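Local coordinates for protein fructose-bisphosphate aldolase (PDB 4MOZ) that is a bacterial aldolase of the DeoC/LacD family, built as a closed eight-stranded TIM barrel and assembled from several copies of one chain, at residues 21-24 with 25-29; 60-64 with 65-69; 218-221 with 222-226; 301-305 with 306-310. All coordinates share one frame; numbering follows the deposited sequence.

Contact 1 of 4, residues 21-24 with 25-29; sequences ETYI and DNYMK
Residues 21-24 and 25-29 are successive turns of helix 20-30, and four consecutive i to i+4 backbone hydrogen bonds join them, from Asp-25 N to Glu-21 O at 2.8 Å through to Met-28 N to Ile-24 O at 2.8 Å. On one side the side chains of Tyr-23 and Tyr-27 lie side by side and point the same way. CG of Tyr-23 is anti to its backbone N (chi1 176°), and with Tyr-27 near the same torsion both rings leave the helix in the same direction. They touch obliquely, Tyr-23 OH 3.7 Å from Tyr-27 CD2. Tyrosine suits position 23 because its ring is buried, packing on Arg-89 of a second subunit, while its hydroxyl hydrogen-bonds to Asp-207. A second pair, Ile-24 and Met-28, a selenomethionine, also lies alongside, with Ile-24 CG2 4.1 Å from Met-28 CG; both are buried and apolar. The third pair mixes characters: the methyl CG2 of Thr-22 rests 3.5 Å from Asn-26 ND2. Asparagine suits this buried place beside strand 138-145 because its ND2 is satisfied by a hydrogen bond to Gly-170 O. Asp-25, whose CG sits beside its own backbone N (chi1 -73°), folds back over the carbonyl of Glu-21. The carboxylates of Glu-21 and Asp-25 are both held by salt bridges to Arg-6, which probably offsets their like charges. The whole is an amphipathic alpha-helix preceding the first barrel strand, 37-41.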
loop_
_atom_site.group_PDB
_atom_site.type_symbol
_atom_site.label_atom_id
_atom_site.label_comp_id
_atom_site.label_asym_id
_atom_site.label_seq_id
_atom_site.Cartn_x
_atom_site.Cartn_y
_atom_site.Cartn_z
ATOM N N GLU C 21 -29.092 -4.758 19.329
ATOM C CA GLU C 21 -30.488 -4.706 18.881
ATOM C C GLU C 21 -30.581 -4.520 17.370
ATOM O O GLU C 21 -31.416 -5.145 16.718
ATOM C CB GLU C 21 -31.286 -3.620 19.619
ATOM C CG GLU C 21 -31.366 -3.811 21.131
ATOM C CD GLU C 21 -31.786 -5.219 21.548
ATOM O OE1 GLU C 21 -32.879 -5.673 21.148
ATOM O OE2 GLU C 21 -31.021 -5.874 22.285
ATOM N N THR C 22 -29.708 -3.673 16.827
ATOM C CA THR C 22 -29.594 -3.477 15.385
ATOM C C THR C 22 -29.235 -4.786 14.679
ATOM O O THR C 22 -29.813 -5.112 13.640
ATOM C CB THR C 22 -28.550 -2.392 15.048
ATOM O OG1 THR C 22 -28.890 -1.184 15.735
ATOM C CG2 THR C 22 -28.514 -2.110 13.552
ATOM N N TYR C 23 -28.292 -5.537 15.251
ATOM C CA TYR C 23 -27.880 -6.814 14.673
ATOM C C TYR C 23 -29.038 -7.796 14.613
ATOM O O TYR C 23 -29.217 -8.494 13.611
ATOM C CB TYR C 23 -26.725 -7.439 15.458
ATOM C CG TYR C 23 -26.342 -8.811 14.952
ATOM C CD1 TYR C 23 -25.501 -8.956 13.849
ATOM C CD2 TYR C 23 -26.832 -9.968 15.562
ATOM C CE1 TYR C 23 -25.147 -10.209 13.376
ATOM C CE2 TYR C 23 -26.487 -11.229 15.091
ATOM C CZ TYR C 23 -25.643 -11.340 14.000
ATOM O OH TYR C 23 -25.289 -12.578 13.520
ATOM N N ILE C 24 -29.808 -7.856 15.698
ATOM C CA ILE C 24 -30.966 -8.736 15.765
ATOM C C ILE C 24 -32.022 -8.262 14.769
ATOM O O ILE C 24 -32.556 -9.069 14.009
ATOM C CB ILE C 24 -31.528 -8.851 17.203
ATOM C CG1 ILE C 24 -30.465 -9.449 18.139
ATOM C CG2 ILE C 24 -32.792 -9.705 17.220
ATOM C CD1 ILE C 24 -30.718 -9.218 19.616
ATOM N N ASP C 25 -32.294 -6.956 14.753
ATOM C CA ASP C 25 -33.190 -6.369 13.756
ATOM C C ASP C 25 -32.823 -6.856 12.355
ATOM O O ASP C 25 -33.684 -7.304 11.601
ATOM C CB ASP C 25 -33.130 -4.837 13.792
ATOM C CG ASP C 25 -33.813 -4.238 15.012
ATOM O OD1 ASP C 25 -34.519 -4.957 15.749
ATOM O OD2 ASP C 25 -33.637 -3.023 15.234
ATOM N N ASN C 26 -31.536 -6.785 12.029
ATOM C CA ASN C 26 -31.054 -7.116 10.687
ATOM C C ASN C 26 -31.077 -8.609 10.383
ATOM O O ASN C 26 -31.368 -9.017 9.254
ATOM C CB ASN C 26 -29.661 -6.529 10.452
ATOM C CG ASN C 26 -29.686 -5.017 10.299
ATOM O OD1 ASN C 26 -30.611 -4.454 9.706
ATOM N ND2 ASN C 26 -28.664 -4.349 10.830
ATOM N N TYR C 27 -30.775 -9.417 11.395
ATOM C CA TYR C 27 -30.840 -10.864 11.260
ATOM C C TYR C 27 -32.288 -11.325 11.051
ATOM O O TYR C 27 -32.555 -12.193 10.215
ATOM C CB TYR C 27 -30.242 -11.540 12.489
ATOM C CG TYR C 27 -29.865 -12.980 12.254
ATOM C CD1 TYR C 27 -30.809 -14.000 12.375
ATOM C CD2 TYR C 27 -28.558 -13.326 11.917
ATOM C CE1 TYR C 27 -30.457 -15.325 12.161
ATOM C CE2 TYR C 27 -28.198 -14.643 11.702
ATOM C CZ TYR C 27 -29.147 -15.637 11.824
ATOM O OH TYR C 27 -28.787 -16.943 11.607
HETATM N N MSE C 28 -33.211 -10.730 11.807
HETATM C CA MSE C 28 -34.644 -11.013 11.660
HETATM C C MSE C 28 -35.168 -10.576 10.292
HETATM O O MSE C 28 -35.905 -11.321 9.649
HETATM C CB MSE C 28 -35.462 -10.352 12.779
HETATM C CG MSE C 28 -35.211 -10.921 14.170
HETATM SE SE MSE C 28 -35.850 -12.758 14.393
HETATM C CE MSE C 28 -37.759 -12.381 14.595
ATOM N N LYS C 29 -34.784 -9.379 9.848
ATOM C CA LYS C 29 -35.178 -8.893 8.528
ATOM C C LYS C 29 -34.652 -9.810 7.425
ATOM O O LYS C 29 -35.415 -10.278 6.580
ATOM C CB LYS C 29 -34.672 -7.473 8.297
ATOM C CG LYS C 29 -35.489 -6.373 8.949
ATOM C CD LYS C 29 -34.870 -5.032 8.589
ATOM C CE LYS C 29 -35.319 -3.915 9.511
ATOM N NZ LYS C 29 -34.545 -2.678 9.205
#

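Contact 2 of 4, residues 60-64 with 65-69; sequences ISDSD and PEHLF
The bonds between residues 60-64 and 65-69 centre on Asp-64, just ahead of helix 66-74. With CG anti to its backbone N (chi1 -175°), its carboxylate swings forward, and OD1 accepts from Glu-66 N at 3.0 Å, a fairly straight bond (164°) that meets the carboxylate from above its plane. The backbone adds His-67 N to Asp-64 O at 3.1 Å. Aspartate suits this place because its short, charged side chain can take up an amide at the start of a helix. Pro-65, which has no N-H to offer, fits between the two. A water bridges the acids, donating to Asp-64 OD2 and to Glu-66 OE1, each at 2.6 Å, and so probably eases the meeting of two like charges; Glu-66 OE2 is hydrogen-bonded to the Tyr-94 hydroxyl.

The close contacts without a hydrogen bond gather on the buried His-67 ring. Ser-61 OG, itself bonded to Asp-59, comes within 3.2 Å of His-67 CE1, while the backbone at Ser-61 C and Asp-62 N covers one face near the rim. The Asp-62 side chain crosses the ring at about a right angle, OD1 3.3 Å from His-67 CD2. A flat ring with a polar edge suits this buried site: His-67 NE2 makes weak hydrogen bonds to His-274 O and Arg-276 O, and Asp-62 OD2 bonds to the His-274 side chain. This is an aspartate-capped helix start, reached through a 3-10 turn, on a barrel helix that leads to strand 79-82.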
loop_
_atom_site.group_PDB
_atom_site.type_symbol
_atom_site.label_atom_id
_atom_site.label_comp_id
_atom_site.label_asym_id
_atom_site.label_seq_id
_atom_site.Cartn_x
_atom_site.Cartn_y
_atom_site.Cartn_z
ATOM N N ILE C 60 -36.295 -10.276 -22.662
ATOM C CA ILE C 60 -35.932 -8.903 -23.018
ATOM C C ILE C 60 -36.034 -7.903 -21.853
ATOM O O ILE C 60 -35.288 -6.926 -21.809
ATOM C CB ILE C 60 -36.707 -8.404 -24.270
ATOM C CG1 ILE C 60 -36.119 -7.086 -24.799
ATOM C CG2 ILE C 60 -38.206 -8.287 -23.997
ATOM C CD1 ILE C 60 -34.654 -7.167 -25.188
ATOM N N SER C 61 -36.932 -8.159 -20.903
ATOM C CA SER C 61 -37.072 -7.276 -19.739
ATOM C C SER C 61 -35.836 -7.273 -18.824
ATOM O O SER C 61 -35.627 -6.321 -18.075
ATOM C CB SER C 61 -38.343 -7.603 -18.945
ATOM O OG SER C 61 -38.283 -8.909 -18.396
ATOM N N ASP C 62 -35.016 -8.324 -18.901
ATOM C CA ASP C 62 -33.783 -8.416 -18.098
ATOM C C ASP C 62 -32.666 -7.457 -18.551
ATOM O O ASP C 62 -31.684 -7.242 -17.829
ATOM C CB ASP C 62 -33.260 -9.857 -18.070
ATOM C CG ASP C 62 -32.388 -10.145 -16.852
ATOM O OD1 ASP C 62 -32.491 -9.415 -15.840
ATOM O OD2 ASP C 62 -31.602 -11.118 -16.901
ATOM N N SER C 63 -32.817 -6.874 -19.738
ATOM C CA SER C 63 -31.853 -5.896 -20.227
ATOM C C SER C 63 -31.986 -4.533 -19.529
ATOM O O SER C 63 -31.092 -3.703 -19.624
ATOM C CB SER C 63 -31.956 -5.745 -21.744
ATOM O OG SER C 63 -33.216 -5.222 -22.101
ATOM N N ASP C 64 -33.093 -4.308 -18.829
ATOM C CA ASP C 64 -33.261 -3.103 -18.013
ATOM C C ASP C 64 -33.000 -3.468 -16.550
ATOM O O ASP C 64 -33.677 -4.330 -16.004
ATOM C CB ASP C 64 -34.675 -2.527 -18.187
ATOM C CG ASP C 64 -34.884 -1.192 -17.459
ATOM O OD1 ASP C 64 -34.105 -0.826 -16.552
ATOM O OD2 ASP C 64 -35.860 -0.498 -17.805
ATOM N N PRO C 65 -32.013 -2.817 -15.915
ATOM C CA PRO C 65 -31.645 -3.102 -14.522
ATOM C C PRO C 65 -32.772 -2.918 -13.501
ATOM O O PRO C 65 -32.736 -3.552 -12.446
ATOM C CB PRO C 65 -30.527 -2.102 -14.243
ATOM C CG PRO C 65 -29.934 -1.834 -15.581
ATOM C CD PRO C 65 -31.089 -1.850 -16.533
ATOM N N GLU C 66 -33.752 -2.062 -13.798
ATOM C CA GLU C 66 -34.878 -1.861 -12.883
ATOM C C GLU C 66 -35.691 -3.150 -12.680
ATOM O O GLU C 66 -36.348 -3.331 -11.653
ATOM C CB GLU C 66 -35.777 -0.707 -13.339
ATOM C CG GLU C 66 -36.649 -0.170 -12.209
ATOM C CD GLU C 66 -37.459 1.059 -12.576
ATOM O OE1 GLU C 66 -37.202 1.682 -13.629
ATOM O OE2 GLU C 66 -38.362 1.412 -11.789
ATOM N N HIS C 67 -35.628 -4.035 -13.672
ATOM C CA HIS C 67 -36.155 -5.398 -13.588
ATOM C C HIS C 67 -35.809 -6.063 -12.277
ATOM O O HIS C 67 -36.679 -6.657 -11.629
ATOM C CB HIS C 67 -35.609 -6.201 -14.762
ATOM C CG HIS C 67 -36.199 -7.583 -14.910
ATOM N ND1 HIS C 67 -37.513 -7.797 -15.114
ATOM C CD2 HIS C 67 -35.588 -8.839 -14.928
ATOM C CE1 HIS C 67 -37.736 -9.120 -15.233
ATOM N NE2 HIS C 67 -36.554 -9.755 -15.123
ATOM N N LEU C 68 -34.545 -5.951 -11.865
ATOM C CA LEU C 68 -34.071 -6.578 -10.628
ATOM C C LEU C 68 -34.800 -6.040 -9.402
ATOM O O LEU C 68 -35.168 -6.800 -8.504
ATOM C CB LEU C 68 -32.557 -6.397 -10.467
ATOM C CG LEU C 68 -31.667 -6.826 -11.644
ATOM C CD1 LEU C 68 -30.226 -6.392 -11.430
ATOM C CD2 LEU C 68 -31.742 -8.325 -11.888
ATOM N N PHE C 69 -35.020 -4.730 -9.373
ATOM C CA PHE C 69 -35.673 -4.095 -8.234
ATOM C C PHE C 69 -37.177 -4.360 -8.206
ATOM O O PHE C 69 -37.773 -4.451 -7.130
ATOM C CB PHE C 69 -35.363 -2.600 -8.204
ATOM C CG PHE C 69 -33.935 -2.290 -7.833
ATOM C CD1 PHE C 69 -32.930 -2.286 -8.804
ATOM C CD2 PHE C 69 -33.591 -2.012 -6.511
ATOM C CE1 PHE C 69 -31.614 -2.009 -8.464
ATOM C CE2 PHE C 69 -32.278 -1.733 -6.168
ATOM C CZ PHE C 69 -31.288 -1.729 -7.144
HETATM O O HOH W 1 -37.010 1.105 -16.164
#

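Contact 3 of 4, residues 218-221 with 222-226; sequences EDKT and SAENL
A capping box opens helix 222-232, with Thr-221 in the N-cap position and Glu-224 three residues on. Each side chain bonds to the backbone N-H of the other. Thr-221 OG1 accepts from Glu-224 N at 3.2 Å, and Glu-224 OE1 accepts from Thr-221 N at 3.0 Å. In the second bond the N-H is nearly straight (166°) and meets the anti side of OE1, tilted out of the carboxylate plane. The reciprocity depends on both torsions. OG1 of Thr-221 stands between its own backbone N and carbonyl carbon (chi1 70°), which turns it toward the first helical turn. Glu-224 starts out beside its backbone N (chi1 -75°) and then extends back across the threonine, its CG 3.4 Å from Thr-221 OG1. Threonine suits an N-cap because its hydroxyl can accept from an amide that lacks a carbonyl partner in the preceding turn, and glutamate is long enough to return the bond.

The first full helical bond follows, from Asn-225 N to Thr-221 O at 2.9 Å. Beside the box, the extended Lys-220 chain passes obliquely over the helix end, its CD 3.6 Å from Asn-225 OD1. The Asn-225 amide is buried, and its ND2 bonds to Val-215 O and Thr-217 OG1, tying the preceding loop to the helix. Lys-220 NZ makes a weak hydrogen bond to Tyr-54 of a second subunit. Together these residues form a capped helix N-terminus, where the loop after barrel strand 208-210 turns into the helix that leads to strand 237-240.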
loop_
_atom_site.group_PDB
_atom_site.type_symbol
_atom_site.label_atom_id
_atom_site.label_comp_id
_atom_site.label_asym_id
_atom_site.label_seq_id
_atom_site.Cartn_x
_atom_site.Cartn_y
_atom_site.Cartn_z
ATOM N N GLU C 218 -19.113 -41.597 -5.620
ATOM C CA GLU C 218 -19.588 -42.982 -5.549
ATOM C C GLU C 218 -20.326 -43.224 -4.234
ATOM O O GLU C 218 -21.382 -43.856 -4.207
ATOM C CB GLU C 218 -18.425 -43.976 -5.683
ATOM C CG GLU C 218 -17.476 -43.718 -6.852
ATOM C CD GLU C 218 -18.123 -43.887 -8.222
ATOM O OE1 GLU C 218 -19.056 -44.713 -8.366
ATOM O OE2 GLU C 218 -17.688 -43.192 -9.167
ATOM N N ASP C 219 -19.767 -42.683 -3.156
ATOM C CA ASP C 219 -20.281 -42.885 -1.809
ATOM C C ASP C 219 -21.545 -42.068 -1.506
ATOM O O ASP C 219 -22.485 -42.578 -0.885
ATOM C CB ASP C 219 -19.180 -42.551 -0.795
ATOM C CG ASP C 219 -19.363 -43.270 0.531
ATOM O OD1 ASP C 219 -19.586 -44.501 0.525
ATOM O OD2 ASP C 219 -19.269 -42.605 1.583
ATOM N N LYS C 220 -21.567 -40.809 -1.946
ATOM C CA LYS C 220 -22.597 -39.856 -1.519
ATOM C C LYS C 220 -23.183 -39.008 -2.648
ATOM O O LYS C 220 -22.517 -38.743 -3.649
ATOM C CB LYS C 220 -22.031 -38.925 -0.446
ATOM C CG LYS C 220 -21.676 -39.607 0.866
ATOM C CD LYS C 220 -21.177 -38.591 1.880
ATOM C CE LYS C 220 -21.069 -39.206 3.265
ATOM N NZ LYS C 220 -20.753 -38.174 4.291
ATOM N N THR C 221 -24.432 -38.579 -2.471
ATOM C CA THR C 221 -25.056 -37.617 -3.377
ATOM C C THR C 221 -24.497 -36.222 -3.096
ATOM O O THR C 221 -23.850 -35.999 -2.065
ATOM C CB THR C 221 -26.593 -37.563 -3.224
ATOM O OG1 THR C 221 -26.934 -36.971 -1.966
ATOM C CG2 THR C 221 -27.217 -38.956 -3.327
ATOM N N SER C 222 -24.760 -35.287 -4.007
ATOM C CA SER C 222 -24.349 -33.902 -3.825
ATOM C C SER C 222 -24.781 -33.361 -2.462
ATOM O O SER C 222 -23.963 -32.812 -1.722
ATOM C CB SER C 222 -24.913 -33.022 -4.936
ATOM O OG SER C 222 -24.598 -31.662 -4.688
ATOM N N ALA C 223 -26.063 -33.539 -2.141
ATOM C CA ALA C 223 -26.645 -33.023 -0.905
ATOM C C ALA C 223 -26.073 -33.703 0.335
ATOM O O ALA C 223 -25.943 -33.073 1.384
ATOM C CB ALA C 223 -28.162 -33.148 -0.934
ATOM N N GLU C 224 -25.730 -34.982 0.211
ATOM C CA GLU C 224 -25.098 -35.713 1.307
ATOM C C GLU C 224 -23.680 -35.203 1.575
ATOM O O GLU C 224 -23.272 -35.075 2.731
ATOM C CB GLU C 224 -25.098 -37.217 1.031
ATOM C CG GLU C 224 -26.461 -37.865 1.230
ATOM C CD GLU C 224 -26.498 -39.324 0.813
ATOM O OE1 GLU C 224 -25.591 -39.772 0.075
ATOM O OE2 GLU C 224 -27.450 -40.024 1.224
ATOM N N ASN C 225 -22.950 -34.906 0.499
ATOM C CA ASN C 225 -21.626 -34.286 0.585
ATOM C C ASN C 225 -21.664 -32.888 1.208
ATOM O O ASN C 225 -20.772 -32.518 1.973
ATOM C CB ASN C 225 -20.960 -34.246 -0.795
ATOM C CG ASN C 225 -20.262 -35.551 -1.150
ATOM O OD1 ASN C 225 -19.681 -36.209 -0.288
ATOM N ND2 ASN C 225 -20.302 -35.921 -2.427
ATOM N N LEU C 226 -22.712 -32.129 0.887
ATOM C CA LEU C 226 -22.922 -30.790 1.438
ATOM C C LEU C 226 -23.116 -30.779 2.959
ATOM O O LEU C 226 -22.763 -29.801 3.622
ATOM C CB LEU C 226 -24.115 -30.106 0.755
ATOM C CG LEU C 226 -24.368 -28.624 1.065
ATOM C CD1 LEU C 226 -23.211 -27.748 0.598
ATOM C CD2 LEU C 226 -25.676 -28.151 0.447
#

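Contact 4 of 4, residues 301-305 with 306-310; sequences ALAVF and NGEED
The amide of Asn-306 lies between two side chains of the last helical turn, crossing Leu-302 and Phe-305 at a slant. Its CG stays beside its own backbone N (chi1 -75°), which lays the amide back along the helix. ND2 then sits 3.6 Å from Leu-302 CG, and OD1 approaches Phe-305 CD2 to 3.5 Å, with ring and amide planes 59° apart. The Phe-305 ring also packs on Leu-284 and Ala-287 of helix 278-294, an apolar setting that suits phenylalanine.

Ala-303 faces the acids that follow. Its small methyl leaves room for the extended Glu-308 chain, whose OE1 comes within 3.6 Å of Ala-303 CB, and for the carboxylate of Glu-309. Val-304 is buried, and its CA-H points at Glu-309 O of the chain that follows.

The backbone explains this layout. Gly-307 has positive phi (82°), a conformation that glycine adopts easily, and it ends helix 298-305 in a Schellman motif. Glu-308 N bonds to Ala-303 O at 2.8 Å, and Gly-307 N bonds to Val-304 O at 3.1 Å from well above the carbonyl plane. Glu-309 N adds a weak bond to Ala-303 O. A water donates to both Val-304 O and Glu-309 O, linking the turn to the departing chain. The carbonyls of residues 302 to 304 are thus met by backbone amides and, at Val-304, a water, while Phe-305 O accepts from Arg-283. Glu-309 and Asp-310 are salt-bridged to Arg-300 and Lys-286, which probably offsets part of the negative charge at the helix C-terminus.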
loop_
_atom_site.group_PDB
_atom_site.type_symbol
_atom_site.label_atom_id
_atom_site.label_comp_id
_atom_site.label_asym_id
_atom_site.label_seq_id
_atom_site.Cartn_x
_atom_site.Cartn_y
_atom_site.Cartn_z
ATOM N N ALA C 301 -44.621 -26.112 -3.770
ATOM C CA ALA C 301 -43.782 -25.014 -4.250
ATOM C C ALA C 301 -43.892 -24.869 -5.770
ATOM O O ALA C 301 -43.980 -23.756 -6.287
ATOM C CB ALA C 301 -42.336 -25.224 -3.837
ATOM N N LEU C 302 -43.902 -26.003 -6.467
ATOM C CA LEU C 302 -44.044 -26.031 -7.918
ATOM C C LEU C 302 -45.385 -25.442 -8.366
ATOM O O LEU C 302 -45.461 -24.774 -9.405
ATOM C CB LEU C 302 -43.868 -27.459 -8.442
ATOM C CG LEU C 302 -43.832 -27.669 -9.959
ATOM C CD1 LEU C 302 -42.776 -26.796 -10.626
ATOM C CD2 LEU C 302 -43.605 -29.137 -10.284
ATOM N N ALA C 303 -46.429 -25.683 -7.569
ATOM C CA ALA C 303 -47.751 -25.097 -7.798
ATOM C C ALA C 303 -47.718 -23.574 -7.693
ATOM O O ALA C 303 -48.421 -22.880 -8.437
ATOM C CB ALA C 303 -48.772 -25.674 -6.827
ATOM N N VAL C 304 -46.905 -23.063 -6.765
ATOM C CA VAL C 304 -46.686 -21.624 -6.631
ATOM C C VAL C 304 -45.949 -21.086 -7.862
ATOM O O VAL C 304 -46.343 -20.064 -8.429
ATOM C CB VAL C 304 -45.915 -21.267 -5.338
ATOM C CG1 VAL C 304 -45.545 -19.790 -5.320
ATOM C CG2 VAL C 304 -46.738 -21.616 -4.107
ATOM N N PHE C 305 -44.894 -21.783 -8.279
ATOM C CA PHE C 305 -44.156 -21.397 -9.479
ATOM C C PHE C 305 -45.069 -21.340 -10.704
ATOM O O PHE C 305 -44.978 -20.406 -11.511
ATOM C CB PHE C 305 -42.983 -22.347 -9.749
ATOM C CG PHE C 305 -42.355 -22.155 -11.105
ATOM C CD1 PHE C 305 -41.525 -21.063 -11.357
ATOM C CD2 PHE C 305 -42.609 -23.053 -12.139
ATOM C CE1 PHE C 305 -40.958 -20.877 -12.611
ATOM C CE2 PHE C 305 -42.044 -22.871 -13.395
ATOM C CZ PHE C 305 -41.217 -21.783 -13.632
ATOM N N ASN C 306 -45.940 -22.341 -10.833
ATOM C CA ASN C 306 -46.844 -22.451 -11.975
ATOM C C ASN C 306 -48.065 -21.530 -11.902
ATOM O O ASN C 306 -48.883 -21.504 -12.819
ATOM C CB ASN C 306 -47.272 -23.910 -12.179
ATOM C CG ASN C 306 -46.173 -24.761 -12.791
ATOM O OD1 ASN C 306 -45.478 -24.329 -13.712
ATOM N ND2 ASN C 306 -46.016 -25.980 -12.289
ATOM N N GLY C 307 -48.185 -20.775 -10.813
ATOM C CA GLY C 307 -49.256 -19.788 -10.667
ATOM C C GLY C 307 -50.580 -20.364 -10.208
ATOM O O GLY C 307 -51.591 -19.660 -10.192
ATOM N N GLU C 308 -50.569 -21.641 -9.829
ATOM C CA GLU C 308 -51.761 -22.323 -9.333
ATOM C C GLU C 308 -52.152 -21.829 -7.941
ATOM O O GLU C 308 -53.330 -21.809 -7.595
ATOM C CB GLU C 308 -51.547 -23.840 -9.329
ATOM C CG GLU C 308 -51.447 -24.447 -10.723
ATOM C CD GLU C 308 -50.740 -25.795 -10.752
ATOM O OE1 GLU C 308 -50.737 -26.507 -9.722
ATOM O OE2 GLU C 308 -50.189 -26.148 -11.818
ATOM N N GLU C 309 -51.156 -21.433 -7.153
ATOM C CA GLU C 309 -51.376 -20.862 -5.825
ATOM C C GLU C 309 -50.503 -19.626 -5.672
ATOM O O GLU C 309 -49.424 -19.555 -6.253
ATOM C CB GLU C 309 -50.988 -21.858 -4.732
ATOM C CG GLU C 309 -51.727 -23.188 -4.756
ATOM C CD GLU C 309 -51.134 -24.211 -3.796
ATOM O OE1 GLU C 309 -50.225 -23.856 -3.011
ATOM O OE2 GLU C 309 -51.579 -25.379 -3.828
ATOM N N ASP C 310 -50.966 -18.661 -4.887
ATOM C CA ASP C 310 -50.138 -17.513 -4.532
ATOM C C ASP C 310 -49.274 -17.872 -3.318
ATOM O O ASP C 310 -49.479 -18.913 -2.696
ATOM C CB ASP C 310 -51.018 -16.288 -4.251
ATOM C CG ASP C 310 -50.245 -14.972 -4.321
ATOM O OD1 ASP C 310 -49.055 -14.977 -4.700
ATOM O OD2 ASP C 310 -50.835 -13.921 -3.995
HETATM O O HOH W 2 -47.747 -17.842 -7.793
#

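Overall arrangement
All four contacts are local, and each belongs to a different helix of the TIM-barrel chain: contact 1 to the interior of 20-30, before the first strand; contacts 2 and 3 to the starts of 66-74 and 222-232, between barrel strands; contact 4 to the end of 298-305, after the last strand. Contacts 1, 2 and 3 are partly buried and reach other subunits, whereas contact 4 is a surface turn touched by no other chain. The chemistry follows position. Mid-helix, backbone bonds leave the side chains to pair; at the two starts, side-chain acceptors take up amides, in contact 3 reciprocally; at the end, backbone amides and water serve the carbonyls. Contacts 2 and 4 are closest, their nearest atoms about 12 Å apart.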